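Local coordinates for CBS domain-containing protein (Pyrococcus horikoshii, PDB 2YZI) that is of unknown function but carries two CBS domains, a module that in many relatives binds adenine nucleotides and regulates the protein it belongs to, at residues K15-V20 with G112-I117; L32-D37 with F54-I59; I83-N88 with K104-E109. All coordinates share one frame; numbering follows the deposited sequence.

Contact 1 ties the two CBS sequence repeats together, and the other two each lie inside one of them: contact 2 in the first, contact 3 in the second. The centre of contact 1 is about 10 Å from that of contact 3 and about 15 Å from that of contact 2, whereas the centres of contacts 2 and 3 are about 18 Å apart, on opposite sides of the chain's centre. Contacts 1 and 3 share a sheet, with G116 O and I108 N 2.8 Å apart. From contact 1, K16 NZ reaches F36 O of contact 2, also at 2.8 Å. T55 CG2 touches H105 CE1 where contacts 2 and 3 meet. No nucleotide site can be assigned from these contacts.

Contact 1 (K15-V20 with G112-I117); sequences KKLLGV and GKIVGI
K15 and G116 bring the two backbones closest, CA to CA 4.8 Å, where the loop ahead of strand 19-20 passes strand 113-119 without forming a backbone-to-backbone hydrogen bond. The one hydrogen bond between the segments comes from the K15 side chain. Its CB starts off away from G112-I117, but the chain bends at chi2 (-70°), bringing CD back to 3.4 Å from V115 O. Beyond that bend it runs extended, and NZ donates to the same V115 O at 3.2 Å, in the carbonyl plane and on a lone pair. The carbonyl therefore has both the methylene shaft and the ammonium of an exposed lysine against it.

K16 is the centre of an inverse gamma turn, closed by a weak bond from L17 N to K15 O. Just past this turn the L17 side chain heads for the strand: CG is anti to the backbone N (chi1 163°), and CD2 meets I114 CG2 at 3.9 Å, the two side chains crossing at about a right angle. The same CD2 lies 4.1 Å from G116 O. I117 CG2 rests 4.0 Å from K16 O, with L17 CB a little farther off.

L17 sits between the two sheets, touching V42 of strand 40-44 and L107 of strand 105-110. I114 also packs on L107, while I117 reaches S40 on one sheet and H105 on the other, so the contact is part of the seam between the two CBS repeats.

Contact 2 (L32-D37 with F54-I59); sequences LMMEFD and FTKSDI
Two successive selenomethionines, M33 and M34 of helix 26-35, both lie against one lysine, K56, and take different parts of it. M33 has the base. Its CE comes to 3.4 Å from K56 CG, tighter than usual for two carbons, and also lies against K56 N, the two side chains sliding past each other in opposite directions. M34 has the tip: its chain bends at chi2 (-58°), and SE ends 3.8 Å from K56 NZ. K56 itself is extended beyond CG, which carries NZ from M33, met at CG, across to M34 SE.

Deeper in, M33 SE packs on I59 CD1 at 3.9 Å and approaches F54 CE1 at 4.3 Å, while L41 of strand 40-44 also touches M33. The turn from strand 50-55 into helix 56-64 is fixed by a capping box: D58 N donates to T55 OG1 at 3.1 Å, and T55 N returns a bond to D58 OD2. D58 OD1 is meanwhile engaged by R61.

The ammonium of K56 bonds S57 OG of the second subunit, and S57 here receives the lysine of that subunit in turn. An alanine in place of K56 would probably leave S57 OG of the second subunit without its ammonium partner and open a gap beside M33 CE and M34 SE. The shaft packs on both selenomethionines and also meets I60 of the second subunit, while the ammonium gains a neutral hydroxyl partner; D37 OD1, 6.0 Å from K56 NZ, might at most add a weak, longer-range attraction.

Contact 3 (I83-N88 with K104-E109); sequences ITANVN and KHILIE
T84, A85 and N86 pair with L107, I108 and E109 as parallel neighbours, the first and last strands of a beta-alpha-beta unit whose crossover is helix 91-101. The axes of the two short strand segments approach to 4.5 Å, their directions 37° apart. A85 turns both its N and its O to strand 105-110, N donating to L107 O and O accepting from E109 N at 2.8 Å; V87 N then bonds E109 O.

On the face that carries A85 and I108, the small A85 methyl makes a shallow hollow that isoleucines fill. I106 has CG1 anti to its backbone N (chi1 -171°), and at the end of that branch CD1 rests 3.8 Å from A85 CB and also touches the T84 carbonyl. I108 CD1 reaches the same methyl from farther off. Farther along, I108 CG2 packs against V87 CG1 at 3.6 Å. V94 of the crossover helix packs on both A85 and I106.

The other face is more polar. T84 CG2 sits 3.9 Å from L107 CB, a low bump against a low shoulder. Next to it E109 bends at chi2, turning its carboxylate toward N86. N86 ND2 donates to E109 OE1 at 3.1 Å from above the carboxylate plane, the amide and carboxylate planes being 55° apart. The other ends of both groups are engaged too: N86 OD1 accepts from N88 N in an Asx turn, and E109 OE2 takes G112 N. A water bridges T84 OG1 and E109 OE1, 2.9 Å from each, donating to E109 OE1.

Contact 1 (K15-V20 with G112-I117)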
loop_
_atom_site.group_PDB
_atom_site.type_symbol
_atom_site.label_atom_id
_atom_site.label_comp_id
_atom_site.label_asym_id
_atom_site.label_seq_id
_atom_site.Cartn_x
_atom_site.Cartn_y
_atom_site.Cartn_z
ATOM N N LYS B 15 9.515 -6.753 -12.471
ATOM C CA LYS B 15 9.608 -5.984 -13.717
ATOM C C LYS B 15 8.286 -5.267 -13.955
ATOM O O LYS B 15 8.196 -4.361 -14.781
ATOM C CB LYS B 15 9.883 -6.907 -14.913
ATOM C CG LYS B 15 11.325 -7.370 -15.073
ATOM C CD LYS B 15 12.245 -6.229 -15.502
ATOM C CE LYS B 15 13.629 -6.759 -15.877
ATOM N NZ LYS B 15 14.554 -5.658 -16.265
ATOM N N LYS B 16 7.262 -5.693 -13.228
ATOM C CA LYS B 16 5.926 -5.124 -13.345
ATOM C C LYS B 16 5.903 -3.634 -12.983
ATOM O O LYS B 16 5.408 -3.250 -11.927
ATOM C CB LYS B 16 4.966 -5.904 -12.443
ATOM C CG LYS B 16 3.518 -5.451 -12.506
ATOM C CD LYS B 16 2.700 -6.112 -11.406
ATOM C CE LYS B 16 1.631 -7.014 -11.976
ATOM N NZ LYS B 16 0.697 -6.246 -12.836
ATOM N N LEU B 17 6.431 -2.803 -13.874
ATOM C CA LEU B 17 6.484 -1.359 -13.660
ATOM C C LEU B 17 5.741 -0.656 -14.792
ATOM O O LEU B 17 6.227 -0.600 -15.921
ATOM C CB LEU B 17 7.948 -0.913 -13.613
ATOM C CG LEU B 17 8.331 0.555 -13.776
ATOM C CD1 LEU B 17 7.591 1.423 -12.770
ATOM C CD2 LEU B 17 9.843 0.678 -13.602
ATOM N N LEU B 18 4.563 -0.125 -14.493
ATOM C CA LEU B 18 3.774 0.536 -15.519
ATOM C C LEU B 18 3.955 2.035 -15.607
ATOM O O LEU B 18 4.144 2.717 -14.606
ATOM C CB LEU B 18 2.286 0.216 -15.349
ATOM C CG LEU B 18 1.896 -1.202 -15.767
ATOM C CD1 LEU B 18 2.352 -2.196 -14.705
ATOM C CD2 LEU B 18 0.403 -1.286 -15.961
ATOM N N GLY B 19 3.889 2.540 -16.829
ATOM C CA GLY B 19 4.042 3.960 -17.053
ATOM C C GLY B 19 2.873 4.560 -17.806
ATOM O O GLY B 19 2.141 3.865 -18.515
ATOM N N VAL B 20 2.686 5.860 -17.626
ATOM C CA VAL B 20 1.634 6.591 -18.308
ATOM C C VAL B 20 2.283 7.857 -18.842
ATOM O O VAL B 20 3.352 8.249 -18.378
ATOM C CB VAL B 20 0.483 6.974 -17.345
ATOM C CG1 VAL B 20 -0.210 5.713 -16.832
ATOM C CG2 VAL B 20 1.018 7.798 -16.180
ATOM N N GLY B 112 22.473 3.520 -13.737
ATOM C CA GLY B 112 21.750 4.729 -14.089
ATOM C C GLY B 112 20.320 4.598 -14.574
ATOM O O GLY B 112 19.564 5.558 -14.499
ATOM N N LYS B 113 19.941 3.431 -15.077
ATOM C CA LYS B 113 18.584 3.248 -15.569
ATOM C C LYS B 113 17.670 2.518 -14.583
ATOM O O LYS B 113 18.130 1.740 -13.751
ATOM C CB LYS B 113 18.613 2.491 -16.899
ATOM C CG LYS B 113 19.284 3.250 -18.041
ATOM C CD LYS B 113 19.323 2.408 -19.310
ATOM C CE LYS B 113 20.197 3.033 -20.406
ATOM N NZ LYS B 113 20.280 2.152 -21.627
ATOM N N ILE B 114 16.371 2.774 -14.677
ATOM C CA ILE B 114 15.411 2.112 -13.803
ATOM C C ILE B 114 15.115 0.756 -14.449
ATOM O O ILE B 114 14.682 0.695 -15.599
ATOM C CB ILE B 114 14.108 2.955 -13.665
ATOM C CG1 ILE B 114 14.466 4.406 -13.317
ATOM C CG2 ILE B 114 13.219 2.382 -12.562
ATOM C CD1 ILE B 114 15.285 4.552 -12.048
ATOM N N VAL B 115 15.371 -0.325 -13.723
ATOM C CA VAL B 115 15.160 -1.664 -14.265
ATOM C C VAL B 115 14.048 -2.459 -13.612
ATOM O O VAL B 115 13.660 -3.512 -14.103
ATOM C CB VAL B 115 16.443 -2.505 -14.181
ATOM C CG1 VAL B 115 17.446 -1.999 -15.178
ATOM C CG2 VAL B 115 17.012 -2.451 -12.772
ATOM N N GLY B 116 13.540 -1.952 -12.502
ATOM C CA GLY B 116 12.473 -2.638 -11.814
ATOM C C GLY B 116 11.988 -1.804 -10.655
ATOM O O GLY B 116 12.324 -0.625 -10.546
ATOM N N ILE B 117 11.201 -2.430 -9.789
ATOM C CA ILE B 117 10.653 -1.766 -8.624
ATOM C C ILE B 117 10.427 -2.793 -7.525
ATOM O O ILE B 117 10.118 -3.951 -7.809
ATOM C CB ILE B 117 9.311 -1.094 -8.967
ATOM C CG1 ILE B 117 8.832 -0.247 -7.787
ATOM C CG2 ILE B 117 8.280 -2.157 -9.340
ATOM C CD1 ILE B 117 7.549 0.493 -8.065
#

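Contact 2 (L32-D37 with F54-I59)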
loop_
_atom_site.group_PDB
_atom_site.type_symbol
_atom_site.label_atom_id
_atom_site.label_comp_id
_atom_site.label_asym_id
_atom_site.label_seq_id
_atom_site.Cartn_x
_atom_site.Cartn_y
_atom_site.Cartn_z
ATOM N N LEU B 32 -6.073 2.216 -14.473
ATOM C CA LEU B 32 -4.955 1.383 -14.887
ATOM C C LEU B 32 -4.302 0.718 -13.668
ATOM O O LEU B 32 -3.920 -0.455 -13.717
ATOM C CB LEU B 32 -3.933 2.238 -15.640
ATOM C CG LEU B 32 -2.698 1.566 -16.236
ATOM C CD1 LEU B 32 -3.094 0.476 -17.223
ATOM C CD2 LEU B 32 -1.855 2.635 -16.925
HETATM N N MSE B 33 -4.188 1.470 -12.573
HETATM C CA MSE B 33 -3.580 0.958 -11.348
HETATM C C MSE B 33 -4.414 -0.156 -10.730
HETATM O O MSE B 33 -3.878 -1.149 -10.238
HETATM C CB MSE B 33 -3.414 2.082 -10.319
HETATM C CG MSE B 33 -2.331 3.096 -10.639
HETATM SE SE MSE B 33 -2.528 4.632 -9.453
HETATM C CE MSE B 33 -0.977 4.360 -8.306
HETATM N N MSE B 34 -5.729 0.015 -10.742
HETATM C CA MSE B 34 -6.611 -0.994 -10.174
HETATM C C MSE B 34 -6.629 -2.228 -11.070
HETATM O O MSE B 34 -6.745 -3.345 -10.580
HETATM C CB MSE B 34 -8.031 -0.438 -10.012
HETATM C CG MSE B 34 -8.119 0.780 -9.099
HETATM SE SE MSE B 34 -7.428 0.407 -7.319
HETATM C CE MSE B 34 -7.890 2.039 -6.408
ATOM N N GLU B 35 -6.494 -2.022 -12.378
ATOM C CA GLU B 35 -6.500 -3.126 -13.336
ATOM C C GLU B 35 -5.284 -4.024 -13.156
ATOM O O GLU B 35 -5.411 -5.241 -13.059
ATOM C CB GLU B 35 -6.514 -2.596 -14.772
ATOM C CG GLU B 35 -6.657 -3.691 -15.838
ATOM C CD GLU B 35 -6.433 -3.190 -17.259
ATOM O OE1 GLU B 35 -6.739 -2.010 -17.547
ATOM O OE2 GLU B 35 -5.965 -3.985 -18.097
ATOM N N PHE B 36 -4.107 -3.412 -13.106
ATOM C CA PHE B 36 -2.863 -4.152 -12.961
ATOM C C PHE B 36 -2.331 -4.324 -11.542
ATOM O O PHE B 36 -1.203 -4.767 -11.341
ATOM C CB PHE B 36 -1.810 -3.539 -13.874
ATOM C CG PHE B 36 -2.025 -3.878 -15.319
ATOM C CD1 PHE B 36 -1.703 -5.144 -15.798
ATOM C CD2 PHE B 36 -2.606 -2.965 -16.183
ATOM C CE1 PHE B 36 -1.961 -5.497 -17.118
ATOM C CE2 PHE B 36 -2.865 -3.311 -17.505
ATOM C CZ PHE B 36 -2.543 -4.579 -17.970
ATOM N N ASP B 37 -3.150 -3.963 -10.562
ATOM C CA ASP B 37 -2.798 -4.149 -9.166
ATOM C C ASP B 37 -1.484 -3.527 -8.690
ATOM O O ASP B 37 -0.709 -4.183 -7.980
ATOM C CB ASP B 37 -2.770 -5.649 -8.871
ATOM C CG ASP B 37 -3.187 -5.972 -7.462
ATOM O OD1 ASP B 37 -4.364 -5.725 -7.129
ATOM O OD2 ASP B 37 -2.346 -6.469 -6.686
ATOM N N PHE B 54 4.475 8.728 -9.158
ATOM C CA PHE B 54 3.416 9.026 -8.201
ATOM C C PHE B 54 2.696 7.772 -7.698
ATOM O O PHE B 54 2.624 6.745 -8.377
ATOM C CB PHE B 54 2.417 10.032 -8.798
ATOM C CG PHE B 54 1.531 9.459 -9.871
ATOM C CD1 PHE B 54 0.386 8.738 -9.534
ATOM C CD2 PHE B 54 1.830 9.663 -11.222
ATOM C CE1 PHE B 54 -0.453 8.232 -10.531
ATOM C CE2 PHE B 54 0.997 9.162 -12.227
ATOM C CZ PHE B 54 -0.146 8.446 -11.885
ATOM N N THR B 55 2.169 7.875 -6.484
ATOM C CA THR B 55 1.473 6.764 -5.845
ATOM C C THR B 55 -0.009 7.039 -5.696
ATOM O O THR B 55 -0.501 8.087 -6.099
ATOM C CB THR B 55 2.031 6.502 -4.441
ATOM O OG1 THR B 55 1.730 7.622 -3.600
ATOM C CG2 THR B 55 3.535 6.295 -4.493
ATOM N N LYS B 56 -0.715 6.073 -5.122
ATOM C CA LYS B 56 -2.142 6.202 -4.882
ATOM C C LYS B 56 -2.299 7.245 -3.782
ATOM O O LYS B 56 -3.236 8.046 -3.781
ATOM C CB LYS B 56 -2.721 4.859 -4.430
ATOM C CG LYS B 56 -2.822 3.809 -5.535
ATOM C CD LYS B 56 -3.391 2.492 -5.009
ATOM C CE LYS B 56 -3.553 1.453 -6.123
ATOM N NZ LYS B 56 -4.060 0.128 -5.636
ATOM N N SER B 57 -1.348 7.235 -2.857
ATOM C CA SER B 57 -1.358 8.170 -1.756
ATOM C C SER B 57 -1.266 9.600 -2.279
ATOM O O SER B 57 -1.950 10.487 -1.767
ATOM C CB SER B 57 -0.196 7.877 -0.811
ATOM O OG SER B 57 -0.342 8.595 0.394
ATOM N N ASP B 58 -0.425 9.827 -3.289
ATOM C CA ASP B 58 -0.277 11.166 -3.858
ATOM C C ASP B 58 -1.623 11.609 -4.402
ATOM O O ASP B 58 -2.000 12.771 -4.277
ATOM C CB ASP B 58 0.740 11.187 -5.004
ATOM C CG ASP B 58 2.129 10.797 -4.564
ATOM O OD1 ASP B 58 2.582 11.251 -3.489
ATOM O OD2 ASP B 58 2.783 10.045 -5.307
ATOM N N ILE B 59 -2.334 10.669 -5.017
ATOM C CA ILE B 59 -3.648 10.937 -5.583
ATOM C C ILE B 59 -4.641 11.363 -4.503
ATOM O O ILE B 59 -5.464 12.242 -4.736
ATOM C CB ILE B 59 -4.181 9.696 -6.328
ATOM C CG1 ILE B 59 -3.373 9.501 -7.612
ATOM C CG2 ILE B 59 -5.663 9.845 -6.633
ATOM C CD1 ILE B 59 -3.582 8.172 -8.284
#

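Contact 3 (I83-N88 with K104-E109)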
loop_
_atom_site.group_PDB
_atom_site.type_symbol
_atom_site.label_atom_id
_atom_site.label_comp_id
_atom_site.label_asym_id
_atom_site.label_seq_id
_atom_site.Cartn_x
_atom_site.Cartn_y
_atom_site.Cartn_z
ATOM N N ILE B 83 13.297 8.066 -5.796
ATOM C CA ILE B 83 14.019 7.495 -4.669
ATOM C C ILE B 83 14.262 6.076 -5.136
ATOM O O ILE B 83 13.317 5.318 -5.386
ATOM C CB ILE B 83 13.186 7.496 -3.382
ATOM C CG1 ILE B 83 12.959 8.937 -2.930
ATOM C CG2 ILE B 83 13.896 6.701 -2.295
ATOM C CD1 ILE B 83 14.264 9.725 -2.697
ATOM N N THR B 84 15.536 5.725 -5.253
ATOM C CA THR B 84 15.912 4.424 -5.760
ATOM C C THR B 84 16.860 3.641 -4.887
ATOM O O THR B 84 17.322 4.103 -3.848
ATOM C CB THR B 84 16.587 4.572 -7.124
ATOM O OG1 THR B 84 17.817 5.282 -6.950
ATOM C CG2 THR B 84 15.699 5.345 -8.088
ATOM N N ALA B 85 17.143 2.438 -5.352
ATOM C CA ALA B 85 18.045 1.526 -4.694
ATOM C C ALA B 85 18.715 0.789 -5.837
ATOM O O ALA B 85 18.099 0.547 -6.868
ATOM C CB ALA B 85 17.269 0.554 -3.820
ATOM N N ASN B 86 19.972 0.432 -5.661
ATOM C CA ASN B 86 20.694 -0.276 -6.697
ATOM C C ASN B 86 20.366 -1.780 -6.676
ATOM O O ASN B 86 20.066 -2.346 -5.622
ATOM C CB ASN B 86 22.181 -0.033 -6.494
ATOM C CG ASN B 86 23.015 -0.650 -7.568
ATOM O OD1 ASN B 86 23.423 -1.812 -7.467
ATOM N ND2 ASN B 86 23.269 0.118 -8.623
ATOM N N VAL B 87 20.422 -2.426 -7.840
ATOM C CA VAL B 87 20.117 -3.859 -7.935
ATOM C C VAL B 87 20.903 -4.701 -6.937
ATOM O O VAL B 87 20.407 -5.714 -6.449
ATOM C CB VAL B 87 20.388 -4.430 -9.361
ATOM C CG1 VAL B 87 19.434 -3.816 -10.359
ATOM C CG2 VAL B 87 21.821 -4.148 -9.781
ATOM N N ASN B 88 22.125 -4.273 -6.629
ATOM C CA ASN B 88 22.980 -5.008 -5.702
ATOM C C ASN B 88 22.831 -4.649 -4.228
ATOM O O ASN B 88 23.425 -5.302 -3.378
ATOM C CB ASN B 88 24.444 -4.863 -6.118
ATOM C CG ASN B 88 24.755 -5.612 -7.391
ATOM O OD1 ASN B 88 25.591 -5.185 -8.183
ATOM N ND2 ASN B 88 24.092 -6.741 -7.592
ATOM N N LYS B 104 6.232 3.005 0.095
ATOM C CA LYS B 104 5.728 1.648 -0.088
ATOM C C LYS B 104 6.244 1.043 -1.386
ATOM O O LYS B 104 6.031 -0.140 -1.660
ATOM C CB LYS B 104 4.199 1.655 -0.116
ATOM C CG LYS B 104 3.546 2.102 1.172
ATOM C CD LYS B 104 2.034 1.933 1.097
ATOM C CE LYS B 104 1.387 2.126 2.456
ATOM N NZ LYS B 104 -0.067 1.808 2.413
ATOM N N HIS B 105 6.909 1.869 -2.188
ATOM C CA HIS B 105 7.458 1.430 -3.466
ATOM C C HIS B 105 8.795 2.126 -3.669
ATOM O O HIS B 105 8.930 3.306 -3.365
ATOM C CB HIS B 105 6.527 1.816 -4.628
ATOM C CG HIS B 105 5.095 2.003 -4.231
ATOM N ND1 HIS B 105 4.683 2.999 -3.371
ATOM C CD2 HIS B 105 3.977 1.321 -4.575
ATOM C CE1 HIS B 105 3.376 2.921 -3.203
ATOM N NE2 HIS B 105 2.923 1.911 -3.922
ATOM N N ILE B 106 9.780 1.399 -4.179
ATOM C CA ILE B 106 11.091 1.987 -4.438
ATOM C C ILE B 106 11.625 1.491 -5.781
ATOM O O ILE B 106 11.716 0.288 -6.021
ATOM C CB ILE B 106 12.096 1.657 -3.299
ATOM C CG1 ILE B 106 13.378 2.464 -3.495
ATOM C CG2 ILE B 106 12.385 0.160 -3.257
ATOM C CD1 ILE B 106 14.323 2.444 -2.305
ATOM N N LEU B 107 11.955 2.429 -6.666
ATOM C CA LEU B 107 12.468 2.080 -7.990
ATOM C C LEU B 107 13.864 1.472 -7.898
ATOM O O LEU B 107 14.680 1.893 -7.079
ATOM C CB LEU B 107 12.485 3.317 -8.901
ATOM C CG LEU B 107 11.106 3.841 -9.324
ATOM C CD1 LEU B 107 11.219 5.151 -10.070
ATOM C CD2 LEU B 107 10.437 2.802 -10.195
ATOM N N ILE B 108 14.130 0.465 -8.723
ATOM C CA ILE B 108 15.431 -0.177 -8.717
ATOM C C ILE B 108 16.261 0.333 -9.885
ATOM O O ILE B 108 15.787 0.460 -11.015
ATOM C CB ILE B 108 15.311 -1.710 -8.788
ATOM C CG1 ILE B 108 14.368 -2.219 -7.679
ATOM C CG2 ILE B 108 16.689 -2.341 -8.632
ATOM C CD1 ILE B 108 14.784 -1.839 -6.259
ATOM N N GLU B 109 17.519 0.631 -9.589
ATOM C CA GLU B 109 18.435 1.171 -10.573
ATOM C C GLU B 109 19.652 0.297 -10.805
ATOM O O GLU B 109 20.119 -0.399 -9.907
ATOM C CB GLU B 109 18.862 2.573 -10.119
ATOM C CG GLU B 109 20.088 3.154 -10.798
ATOM C CD GLU B 109 21.381 2.744 -10.122
ATOM O OE1 GLU B 109 21.366 2.537 -8.885
ATOM O OE2 GLU B 109 22.413 2.646 -10.824
HETATM O O HOH W 1 20.201 3.656 -6.489
#